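Local coordinates for DltD domain-containing protein (Beauveria bassiana, PDB 7D78) that probably acts as a thioesterase that cyclises polyketide chains into medium-ring lactones, at residues S161-A165 against E166-K170; Q174-R177 against D178-S181; T238-K241 against L242-W245. All blocks are in the same frame, centred on the assembly; numbering follows the deposited sequence.

How the interactions relate
The three interactions all lie in the excursion between strands 150-156 and 259-264 of the α/β hydrolase sheet, the place where relatives of this fold often carry a cap. Along the chain they come in series: interaction 1 leads into helix 168-183, interaction 2 lies further along that same helix, and interaction 3 makes up helix 238-244. Centre to centre, interactions 1 and 3 are about 11 Å apart, 2 and 3 about 14 Å, and 1 and 2 about 17 Å. They also touch: Leu175 CD1 packs 3.6 Å from Gln240 N, and Phe162 meets Trp245. Each also reaches the second subunit, consistent with a region that packs on its own core and also borders the partner chain.

Interaction 1 (S161-A165 against E166-K170). With NA (sodium ion), chain C.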
ATOM      1  N   SER A 161     -10.701  -1.775 -10.146  1.00 22.65           N
ATOM      2  CA  SER A 161      -9.756  -0.939 -10.876  1.00 21.69           C
ATOM      3  C   SER A 161     -10.228   0.505 -10.762  1.00 21.58           C
ATOM      4  O   SER A 161     -11.395   0.765 -10.448  1.00 22.38           O
ATOM      5  CB  SER A 161      -9.637  -1.356 -12.349  1.00 25.58           C
ATOM      6  OG  SER A 161     -10.897  -1.251 -12.994  1.00 29.10           O
ATOM      7  N   PHE A 162      -9.311   1.444 -11.024  1.00 18.91           N
ATOM      8  CA  PHE A 162      -9.583   2.846 -10.698  1.00 21.50           C
ATOM      9  C   PHE A 162      -9.084   3.843 -11.737  1.00 26.59           C
ATOM     10  O   PHE A 162      -9.754   4.847 -11.993  1.00 24.79           O
ATOM     11  CB  PHE A 162      -8.988   3.160  -9.322  1.00 20.72           C
ATOM     12  CG  PHE A 162      -9.534   2.270  -8.248  1.00 22.28           C
ATOM     13  CD1 PHE A 162     -10.765   2.555  -7.663  1.00 26.88           C
ATOM     14  CD2 PHE A 162      -8.878   1.099  -7.903  1.00 26.94           C
ATOM     15  CE1 PHE A 162     -11.314   1.715  -6.708  1.00 27.74           C
ATOM     16  CE2 PHE A 162      -9.412   0.250  -6.947  1.00 24.15           C
ATOM     17  CZ  PHE A 162     -10.630   0.563  -6.346  1.00 24.98           C
ATOM     18  N   TYR A 163      -7.921   3.589 -12.327  1.00 22.68           N
ATOM     19  CA  TYR A 163      -7.307   4.517 -13.266  1.00 21.68           C
ATOM     20  C   TYR A 163      -7.703   4.180 -14.699  1.00 24.91           C
ATOM     21  O   TYR A 163      -7.652   3.017 -15.106  1.00 23.89           O
ATOM     22  CB  TYR A 163      -5.784   4.469 -13.135  1.00 22.30           C
ATOM     23  CG  TYR A 163      -5.227   5.379 -12.067  1.00 22.95           C
ATOM     24  CD1 TYR A 163      -5.235   5.005 -10.725  1.00 20.73           C
ATOM     25  CD2 TYR A 163      -4.682   6.618 -12.405  1.00 23.52           C
ATOM     26  CE1 TYR A 163      -4.718   5.847  -9.745  1.00 22.19           C
ATOM     27  CE2 TYR A 163      -4.155   7.455 -11.443  1.00 21.96           C
ATOM     28  CZ  TYR A 163      -4.175   7.068 -10.112  1.00 20.72           C
ATOM     29  OH  TYR A 163      -3.657   7.920  -9.168  1.00 19.80           O
ATOM     30  N   GLN A 164      -8.083   5.200 -15.462  1.00 23.83           N
ATOM     31  CA  GLN A 164      -8.087   5.116 -16.916  1.00 26.48           C
ATOM     32  C   GLN A 164      -6.693   5.489 -17.395  1.00 24.56           C
ATOM     33  O   GLN A 164      -6.155   6.522 -16.987  1.00 22.23           O
ATOM     34  CB  GLN A 164      -9.138   6.055 -17.522  1.00 26.50           C
ATOM     35  CG  GLN A 164     -10.582   5.632 -17.220  1.00 33.73           C
ATOM     36  CD  GLN A 164     -11.608   6.672 -17.653  1.00 31.95           C
ATOM     37  OE1 GLN A 164     -11.318   7.549 -18.457  1.00 37.80           O
ATOM     38  NE2 GLN A 164     -12.812   6.576 -17.109  1.00 32.07           N
ATOM     39  N   ALA A 165      -6.108   4.652 -18.256  1.00 24.62           N
ATOM     40  CA  ALA A 165      -4.693   4.819 -18.584  1.00 32.00           C
ATOM     41  C   ALA A 165      -4.395   6.191 -19.177  1.00 26.83           C
ATOM     42  O   ALA A 165      -3.327   6.758 -18.923  1.00 28.97           O
ATOM     43  CB  ALA A 165      -4.239   3.715 -19.544  1.00 34.68           C
ATOM     44  N   GLU A 166      -5.326   6.751 -19.950  1.00 25.48           N
ATOM     45  CA  GLU A 166      -5.057   8.022 -20.611  1.00 25.63           C
ATOM     46  C   GLU A 166      -5.007   9.194 -19.637  1.00 26.43           C
ATOM     47  O   GLU A 166      -4.464  10.251 -19.984  1.00 26.03           O
ATOM     48  CB  GLU A 166      -6.107   8.272 -21.691  1.00 34.85           C
ATOM     49  CG  GLU A 166      -7.539   8.313 -21.174  1.00 45.40           C
ATOM     50  CD  GLU A 166      -8.279   6.977 -21.303  1.00 48.62           C
ATOM     51  OE1 GLU A 166      -9.513   7.019 -21.522  1.00 57.04           O
ATOM     52  OE2 GLU A 166      -7.646   5.896 -21.172  1.00 41.99           O
ATOM     53  N   LYS A 167      -5.557   9.029 -18.434  1.00 22.66           N
ATOM     54  CA  LYS A 167      -5.589  10.061 -17.408  1.00 25.28           C
ATOM     55  C   LYS A 167      -4.440   9.948 -16.417  1.00 24.77           C
ATOM     56  O   LYS A 167      -4.246  10.857 -15.602  1.00 20.84           O
ATOM     57  CB  LYS A 167      -6.910   9.991 -16.635  1.00 26.23           C
ATOM     58  CG  LYS A 167      -8.162  10.296 -17.464  1.00 31.53           C
ATOM     59  CD  LYS A 167      -9.341  10.601 -16.552  1.00 36.00           C
ATOM     60  CE  LYS A 167     -10.063  11.865 -16.993  1.00 40.37           C
ATOM     61  NZ  LYS A 167     -10.469  11.749 -18.430  1.00 46.13           N
ATOM     62  N   ARG A 168      -3.691   8.846 -16.465  1.00 23.19           N
ATOM     63  CA  ARG A 168      -2.730   8.535 -15.417  1.00 21.36           C
ATOM     64  C   ARG A 168      -1.714   9.654 -15.230  1.00 23.79           C
ATOM     65  O   ARG A 168      -1.550  10.171 -14.122  1.00 21.20           O
ATOM     66  CB  ARG A 168      -2.020   7.221 -15.752  1.00 24.82           C
ATOM     67  CG  ARG A 168      -1.321   6.565 -14.604  1.00 27.25           C
ATOM     68  CD  ARG A 168      -0.316   5.539 -15.130  1.00 27.40           C
ATOM     69  NE  ARG A 168       0.763   6.195 -15.877  1.00 34.94           N
ATOM     70  CZ  ARG A 168       1.629   5.564 -16.670  1.00 40.08           C
ATOM     71  NH1 ARG A 168       1.551   4.247 -16.835  1.00 31.24           N
ATOM     72  NH2 ARG A 168       2.573   6.250 -17.301  1.00 35.62           N
ATOM     73  N   ASP A 169      -0.987  10.018 -16.295  1.00 20.45           N
ATOM     74  CA  ASP A 169       0.157  10.909 -16.098  1.00 23.17           C
ATOM     75  C   ASP A 169      -0.281  12.283 -15.592  1.00 21.35           C
ATOM     76  O   ASP A 169       0.405  12.889 -14.759  1.00 21.80           O
ATOM     77  CB  ASP A 169       0.968  11.032 -17.389  1.00 23.14           C
ATOM     78  CG  ASP A 169       1.712   9.747 -17.722  1.00 26.41           C
ATOM     79  OD1 ASP A 169       1.982   8.951 -16.793  1.00 31.28           O
ATOM     80  OD2 ASP A 169       2.010   9.529 -18.905  1.00 37.44           O
ATOM     81  N   LYS A 170      -1.416  12.788 -16.074  1.00 20.96           N
ATOM     82  CA  LYS A 170      -1.889  14.085 -15.596  1.00 17.11           C
ATOM     83  C   LYS A 170      -2.306  14.011 -14.132  1.00 21.45           C
ATOM     84  O   LYS A 170      -2.020  14.929 -13.357  1.00 19.98           O
ATOM     85  CB  LYS A 170      -3.045  14.579 -16.465  1.00 23.23           C
ATOM     86  CG  LYS A 170      -2.608  14.985 -17.863  1.00 32.69           C
ATOM     87  CD  LYS A 170      -3.673  15.808 -18.581  1.00 43.09           C
ATOM     88  CE  LYS A 170      -3.188  16.245 -19.960  1.00 44.87           C
ATOM     89  NZ  LYS A 170      -4.053  17.313 -20.556  1.00 49.69           N
TER
HETATM   90 NA    NA C 401      -2.613  11.874 -18.614  1.00 29.46          NA
HETATM   91  O   HOH W   1      -1.527   8.952 -18.947  1.00 23.67           O
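The turn that carries the chain into helix 168-183 is closed here by Gln164 and Ala165, whose carbonyls accept the amides of Lys167 and Arg168. Lys167 N donates to Gln164 O at 3.0 Å, and Arg168 N to Ala165 O at 3.2 Å; both donors stand well above the carbonyl planes, which fits a tight i to i+3 turn. A water continues the pattern, donating to Ala165 O and accepting from Asp169 N. Within the turn, Glu166 O binds a sodium ion at 2.8 Å; Lys170 belongs to the same site.

The side chains fold over this turn. Glu166 CG sits between its backbone N and carbonyl carbon (chi1 59°), and the bend at chi2 swings the carboxylate back across Gln164, its CD 4.0 Å from Gln164 CB. Gln164 turns its NE2 elsewhere, to Ser207 O. Arg168 CG touches Tyr163 CD2 obliquely at 4.0 Å, the two side chains crossing at about a right angle. Beyond CG the arginine chain bends at chi3 (66°), and the guanidinium grips Asp169 OD1 side-on, through NE at 3.1 Å and NH2 at 2.8 Å, with the oxygen close to the guanidinium plane. NH2 also forms a salt bridge with Asp255 of the second subunit. With an alanine here, Asp169 OD1 and Asp255 of the second subunit would probably lose the cation they share, and Tyr163 CD2 its contact with CG.

Around the turn, Tyr163 leans on Ala171 and Phe172 of helix 168-183 and bonds through OH to Tyr239 O of helix 238-244, so this loop after strand 150-156 is wedged between the two helices.

Interaction 2 (Q174-R177 against D178-S181)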
ATOM      1  N   GLN A 174      -0.709  16.042 -10.951  1.00 19.48           N
ATOM      2  CA  GLN A 174      -1.522  16.794  -9.998  1.00 17.78           C
ATOM      3  C   GLN A 174      -1.214  16.375  -8.569  1.00 17.39           C
ATOM      4  O   GLN A 174      -1.150  17.215  -7.662  1.00 16.56           O
ATOM      5  CB  GLN A 174      -3.005  16.571 -10.324  1.00 21.37           C
ATOM      6  CG  GLN A 174      -4.020  17.535  -9.694  1.00 25.49           C
ATOM      7  CD  GLN A 174      -5.462  17.126 -10.027  1.00 32.76           C
ATOM      8  OE1 GLN A 174      -5.681  16.119 -10.692  1.00 29.81           O
ATOM      9  NE2 GLN A 174      -6.439  17.912  -9.575  1.00 30.19           N
ATOM     10  N   LEU A 175      -1.040  15.073  -8.352  1.00 17.71           N
ATOM     11  CA  LEU A 175      -0.652  14.565  -7.041  1.00 17.75           C
ATOM     12  C   LEU A 175       0.671  15.169  -6.584  1.00 14.75           C
ATOM     13  O   LEU A 175       0.789  15.638  -5.446  1.00 18.49           O
ATOM     14  CB  LEU A 175      -0.564  13.030  -7.090  1.00 17.41           C
ATOM     15  CG  LEU A 175      -1.913  12.302  -7.088  1.00 18.13           C
ATOM     16  CD1 LEU A 175      -1.732  10.813  -7.418  1.00 18.88           C
ATOM     17  CD2 LEU A 175      -2.588  12.483  -5.726  1.00 16.83           C
ATOM     18  N   ILE A 176       1.692  15.150  -7.448  1.00 17.33           N
ATOM     19  CA  ILE A 176       2.992  15.700  -7.047  1.00 15.30           C
ATOM     20  C   ILE A 176       2.856  17.188  -6.714  1.00 20.67           C
ATOM     21  O   ILE A 176       3.436  17.686  -5.735  1.00 16.44           O
ATOM     22  CB  ILE A 176       4.046  15.469  -8.147  1.00 19.38           C
ATOM     23  CG1 ILE A 176       4.316  13.970  -8.331  1.00 18.87           C
ATOM     24  CG2 ILE A 176       5.342  16.251  -7.815  1.00 16.31           C
ATOM     25  CD1 ILE A 176       4.947  13.308  -7.097  1.00 19.56           C
ATOM     26  N   ARG A 177       2.077  17.918  -7.516  1.00 17.58           N
ATOM     27  CA  ARG A 177       1.887  19.343  -7.253  1.00 16.91           C
ATOM     28  C   ARG A 177       1.161  19.583  -5.929  1.00 20.02           C
ATOM     29  O   ARG A 177       1.491  20.528  -5.198  1.00 18.55           O
ATOM     30  CB  ARG A 177       1.162  19.982  -8.436  1.00 18.33           C
ATOM     31  CG  ARG A 177       2.095  20.035  -9.628  1.00 22.37           C
ATOM     32  CD  ARG A 177       1.422  20.384 -10.927  1.00 20.73           C
ATOM     33  NE  ARG A 177       2.427  20.670 -11.947  1.00 23.02           N
ATOM     34  CZ  ARG A 177       2.149  20.875 -13.226  1.00 22.75           C
ATOM     35  NH1 ARG A 177       0.892  20.802 -13.649  1.00 21.52           N
ATOM     36  NH2 ARG A 177       3.132  21.146 -14.081  1.00 24.17           N
ATOM     37  N   ASP A 178       0.204  18.719  -5.575  1.00 18.05           N
ATOM     38  CA  ASP A 178      -0.426  18.843  -4.264  1.00 17.36           C
ATOM     39  C   ASP A 178       0.575  18.605  -3.135  1.00 17.54           C
ATOM     40  O   ASP A 178       0.521  19.284  -2.098  1.00 18.70           O
ATOM     41  CB  ASP A 178      -1.607  17.879  -4.136  1.00 17.26           C
ATOM     42  CG  ASP A 178      -2.203  17.888  -2.734  1.00 19.85           C
ATOM     43  OD1 ASP A 178      -2.661  18.964  -2.285  1.00 20.02           O
ATOM     44  OD2 ASP A 178      -2.217  16.830  -2.071  1.00 22.22           O
ATOM     45  N   ARG A 179       1.500  17.649  -3.305  1.00 14.97           N
ATOM     46  CA  ARG A 179       2.549  17.480  -2.294  1.00 16.75           C
ATOM     47  C   ARG A 179       3.379  18.752  -2.152  1.00 19.54           C
ATOM     48  O   ARG A 179       3.675  19.197  -1.035  1.00 16.51           O
ATOM     49  CB  ARG A 179       3.472  16.305  -2.637  1.00 18.66           C
ATOM     50  CG  ARG A 179       2.809  14.950  -2.801  1.00 15.58           C
ATOM     51  CD  ARG A 179       3.883  13.863  -2.864  1.00 19.76           C
ATOM     52  NE  ARG A 179       4.404  13.585  -1.529  1.00 20.20           N
ATOM     53  CZ  ARG A 179       3.957  12.600  -0.752  1.00 17.83           C
ATOM     54  NH1 ARG A 179       3.001  11.790  -1.197  1.00 17.07           N
ATOM     55  NH2 ARG A 179       4.471  12.423   0.458  1.00 19.40           N
ATOM     56  N   GLN A 180       3.781  19.338  -3.282  1.00 18.25           N
ATOM     57  CA  GLN A 180       4.564  20.568  -3.244  1.00 19.06           C
ATOM     58  C   GLN A 180       3.794  21.682  -2.535  1.00 19.69           C
ATOM     59  O   GLN A 180       4.361  22.421  -1.717  1.00 20.85           O
ATOM     60  CB  GLN A 180       4.945  20.982  -4.666  1.00 19.68           C
ATOM     61  CG  GLN A 180       5.836  19.978  -5.404  1.00 21.20           C
ATOM     62  CD  GLN A 180       6.053  20.352  -6.871  1.00 29.06           C
ATOM     63  OE1 GLN A 180       5.125  20.273  -7.682  1.00 27.25           O
ATOM     64  NE2 GLN A 180       7.278  20.758  -7.218  1.00 28.00           N
ATOM     65  N   SER A 181       2.500  21.806  -2.826  1.00 18.39           N
ATOM     66  CA  SER A 181       1.661  22.795  -2.143  1.00 18.26           C
ATOM     67  C   SER A 181       1.588  22.530  -0.641  1.00 23.54           C
ATOM     68  O   SER A 181       1.677  23.464   0.167  1.00 19.97           O
ATOM     69  CB  SER A 181       0.256  22.800  -2.769  1.00 23.56           C
ATOM     70  OG  SER A 181      -0.682  23.492  -1.965  1.00 22.14           O
TER
HETATM   71  O   HOH W   2       5.158  20.416 -10.611  1.00 29.43           O
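Over about two turns of helix 168-183, Gln174 to Arg177 offer their carbonyls to Asp178 to Ser181 in four successive i to i+4 hydrogen bonds. Their lengths barely vary, from 2.9 Å for Asp178 N to Gln174 O to 3.0 Å for Gln180 N to Ile176 O. The N-H...O angles stay at 155° or more, and the donors are only modestly tilted from the carbonyl planes, evidence of an undistorted α-helix.

Among the side chains, the pairing of Arg177 with Gln180 is the polar one. They run alongside each other in the same direction, guanidinium and amide planes only 8° apart. Gln180 OE1 lies 3.6 Å from Arg177 CG and 3.4 Å from Arg177 CA, too far down the arginine stem to meet the head group directly. A water bridges the difference: it accepts from Arg177 NE at 3.1 Å, at the edge of the guanidinium and in its plane, and donates to Gln180 OE1 at 2.9 Å. The stretched Arg177 chain, extended from CG to NE, brings NE level with that water.

Van der Waals contact is slighter: Ile176 CG2 comes 4.0 Å from Gln180 OE1, the two side chains crossing at a slant, and both pack on Arg149 of the second subunit.

The charged ends find partners outside the two segments. Asp178 OD2 is held by Gln237 and Gln182 and its OD1 by Phe189 N, whereas Arg179 pairs with Asp112 and Glu108 of the second subunit. With Leu175 packed on Tyr239 and Gln240, this is a regular α-helix of the excursion after strand 150-156, set between its own chain and the second subunit.

Interaction 3 (T238-K241 against L242-W245); sequences TYQK and LAWW
This is a buried, within-helix contact: Thr238 to Lys241 form the first turn of helix 238-244 and meet Leu242 to Trp244, which end it, and Trp245 just beyond. The backbone records the change from start to finish. Leu242 N reaches Thr238 O at 2.9 Å, in the carbonyl plane. Ala243 N reaches Tyr239 O at 3.0 Å but less straight (136°), and the next bonds weaken further: Trp244 N makes only weak bonds, at 3.3 Å to Gln240 O and likewise to Lys241 O, and Ala243 N adds a weak i to i+3 bond to Gln240 O. Trp245 N still donates to Lys241 O, yet Trp245 itself leaves helical backbone angles.

Among the side chains, Gln240 meets Trp244. Gln240 CG is trans to the backbone N (chi1 177°) and the chain folds at chi2, which lays the amide over the indole, the two planes 22° apart. OE1 stands 3.0 Å above the ring plane, offset toward the rim, and 3.1 Å from Trp244 CE2; its approach to NE1 is not a hydrogen bond. That indole N-H instead bonds to Glu108 of the second subunit, which also forms a salt bridge with Lys241 NZ, so one foreign carboxylate is shared by two residues of this helix.

On a different side, Leu242 fills the angle between Thr238 and Tyr239: its CD1 lies 4.1 Å from Thr238 CG2, alongside it, and 4.2 Å from Tyr239 CD1 at the edge of the phenol ring.

Past the helix end, Trp245 turns inward to Phe135, Thr138 and Val139 of helix 135-146, near the probable nucleophile elbow. A short helix joining a cap-like excursion to the hydrolase core in this way is consistent with the α/β hydrolase fold.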
ATOM      1  N   THR A 238      -5.917  10.617  -1.947  1.00 16.41           N
ATOM      2  CA  THR A 238      -6.618   9.348  -2.136  1.00 16.77           C
ATOM      3  C   THR A 238      -6.125   8.673  -3.402  1.00 19.42           C
ATOM      4  O   THR A 238      -5.860   7.467  -3.413  1.00 15.64           O
ATOM      5  CB  THR A 238      -8.133   9.570  -2.233  1.00 15.08           C
ATOM      6  OG1 THR A 238      -8.617  10.141  -1.015  1.00 16.77           O
ATOM      7  CG2 THR A 238      -8.876   8.247  -2.538  1.00 16.23           C
ATOM      8  N   TYR A 239      -5.971   9.460  -4.473  1.00 15.39           N
ATOM      9  CA  TYR A 239      -5.589   8.887  -5.754  1.00 16.75           C
ATOM     10  C   TYR A 239      -4.175   8.317  -5.721  1.00 18.37           C
ATOM     11  O   TYR A 239      -3.861   7.406  -6.492  1.00 16.70           O
ATOM     12  CB  TYR A 239      -5.728   9.946  -6.842  1.00 17.02           C
ATOM     13  CG  TYR A 239      -7.149  10.446  -7.007  1.00 17.51           C
ATOM     14  CD1 TYR A 239      -8.241   9.602  -6.786  1.00 17.91           C
ATOM     15  CD2 TYR A 239      -7.400  11.759  -7.387  1.00 18.93           C
ATOM     16  CE1 TYR A 239      -9.558  10.071  -6.944  1.00 22.09           C
ATOM     17  CE2 TYR A 239      -8.692  12.232  -7.549  1.00 19.67           C
ATOM     18  CZ  TYR A 239      -9.763  11.392  -7.337  1.00 19.86           C
ATOM     19  OH  TYR A 239     -11.039  11.893  -7.510  1.00 20.38           O
ATOM     20  N   GLN A 240      -3.304   8.854  -4.860  1.00 16.70           N
ATOM     21  CA  GLN A 240      -1.992   8.244  -4.671  1.00 18.85           C
ATOM     22  C   GLN A 240      -2.122   6.856  -4.044  1.00 17.93           C
ATOM     23  O   GLN A 240      -1.465   5.901  -4.479  1.00 18.83           O
ATOM     24  CB  GLN A 240      -1.114   9.151  -3.807  1.00 17.05           C
ATOM     25  CG  GLN A 240       0.263   8.567  -3.478  1.00 17.16           C
ATOM     26  CD  GLN A 240       1.126   8.390  -4.713  1.00 22.28           C
ATOM     27  OE1 GLN A 240       1.198   7.298  -5.301  1.00 26.47           O
ATOM     28  NE2 GLN A 240       1.770   9.463  -5.127  1.00 15.01           N
ATOM     29  N   LYS A 241      -2.966   6.727  -3.018  1.00 16.55           N
ATOM     30  CA  LYS A 241      -3.195   5.420  -2.410  1.00 19.70           C
ATOM     31  C   LYS A 241      -3.785   4.443  -3.419  1.00 17.12           C
ATOM     32  O   LYS A 241      -3.420   3.263  -3.441  1.00 20.71           O
ATOM     33  CB  LYS A 241      -4.119   5.563  -1.196  1.00 17.70           C
ATOM     34  CG  LYS A 241      -3.693   6.638  -0.186  1.00 20.75           C
ATOM     35  CD  LYS A 241      -2.231   6.440   0.229  1.00 23.12           C
ATOM     36  CE  LYS A 241      -1.731   7.565   1.132  1.00 22.63           C
ATOM     37  NZ  LYS A 241      -0.300   7.328   1.541  1.00 21.83           N
ATOM     38  N   LEU A 242      -4.702   4.916  -4.263  1.00 16.39           N
ATOM     39  CA  LEU A 242      -5.295   4.040  -5.267  1.00 21.98           C
ATOM     40  C   LEU A 242      -4.288   3.654  -6.341  1.00 19.66           C
ATOM     41  O   LEU A 242      -4.417   2.584  -6.946  1.00 19.37           O
ATOM     42  CB  LEU A 242      -6.518   4.708  -5.906  1.00 17.86           C
ATOM     43  CG  LEU A 242      -7.653   5.074  -4.938  1.00 20.19           C
ATOM     44  CD1 LEU A 242      -8.842   5.612  -5.714  1.00 18.35           C
ATOM     45  CD2 LEU A 242      -8.061   3.849  -4.108  1.00 18.15           C
ATOM     46  N   ALA A 243      -3.281   4.500  -6.595  1.00 17.36           N
ATOM     47  CA  ALA A 243      -2.267   4.140  -7.582  1.00 18.43           C
ATOM     48  C   ALA A 243      -1.453   2.943  -7.115  1.00 21.82           C
ATOM     49  O   ALA A 243      -1.071   2.091  -7.925  1.00 17.82           O
ATOM     50  CB  ALA A 243      -1.345   5.330  -7.856  1.00 19.36           C
ATOM     51  N   TRP A 244      -1.158   2.892  -5.812  1.00 23.24           N
ATOM     52  CA  TRP A 244      -0.362   1.818  -5.229  1.00 21.42           C
ATOM     53  C   TRP A 244      -1.144   0.512  -5.146  1.00 25.04           C
ATOM     54  O   TRP A 244      -0.566  -0.568  -5.314  1.00 28.26           O
ATOM     55  CB  TRP A 244       0.080   2.199  -3.815  1.00 22.21           C
ATOM     56  CG  TRP A 244       0.978   3.418  -3.607  1.00 20.15           C
ATOM     57  CD1 TRP A 244       0.938   4.270  -2.533  1.00 16.10           C
ATOM     58  CD2 TRP A 244       2.054   3.880  -4.439  1.00 19.70           C
ATOM     59  NE1 TRP A 244       1.913   5.224  -2.647  1.00 19.35           N
ATOM     60  CE2 TRP A 244       2.613   5.011  -3.803  1.00 19.45           C
ATOM     61  CE3 TRP A 244       2.604   3.448  -5.649  1.00 16.21           C
ATOM     62  CZ2 TRP A 244       3.685   5.721  -4.347  1.00 22.31           C
ATOM     63  CZ3 TRP A 244       3.667   4.144  -6.182  1.00 20.80           C
ATOM     64  CH2 TRP A 244       4.195   5.276  -5.535  1.00 20.81           C
ATOM     65  N   TRP A 245      -2.448   0.599  -4.888  1.00 20.14           N
ATOM     66  CA  TRP A 245      -3.269  -0.561  -4.571  1.00 20.66           C
ATOM     67  C   TRP A 245      -3.391  -1.483  -5.772  1.00 21.84           C
ATOM     68  O   TRP A 245      -3.740  -1.043  -6.873  1.00 22.28           O
ATOM     69  CB  TRP A 245      -4.656  -0.095  -4.141  1.00 19.52           C
ATOM     70  CG  TRP A 245      -5.479  -1.069  -3.354  1.00 19.54           C
ATOM     71  CD1 TRP A 245      -5.032  -2.106  -2.576  1.00 21.18           C
ATOM     72  CD2 TRP A 245      -6.908  -1.065  -3.235  1.00 18.87           C
ATOM     73  NE1 TRP A 245      -6.106  -2.745  -1.977  1.00 18.21           N
ATOM     74  CE2 TRP A 245      -7.263  -2.128  -2.373  1.00 18.74           C
ATOM     75  CE3 TRP A 245      -7.925  -0.258  -3.774  1.00 22.32           C
ATOM     76  CZ2 TRP A 245      -8.590  -2.399  -2.033  1.00 19.52           C
ATOM     77  CZ3 TRP A 245      -9.235  -0.526  -3.434  1.00 20.51           C
ATOM     78  CH2 TRP A 245      -9.558  -1.586  -2.562  1.00 20.61           C
TER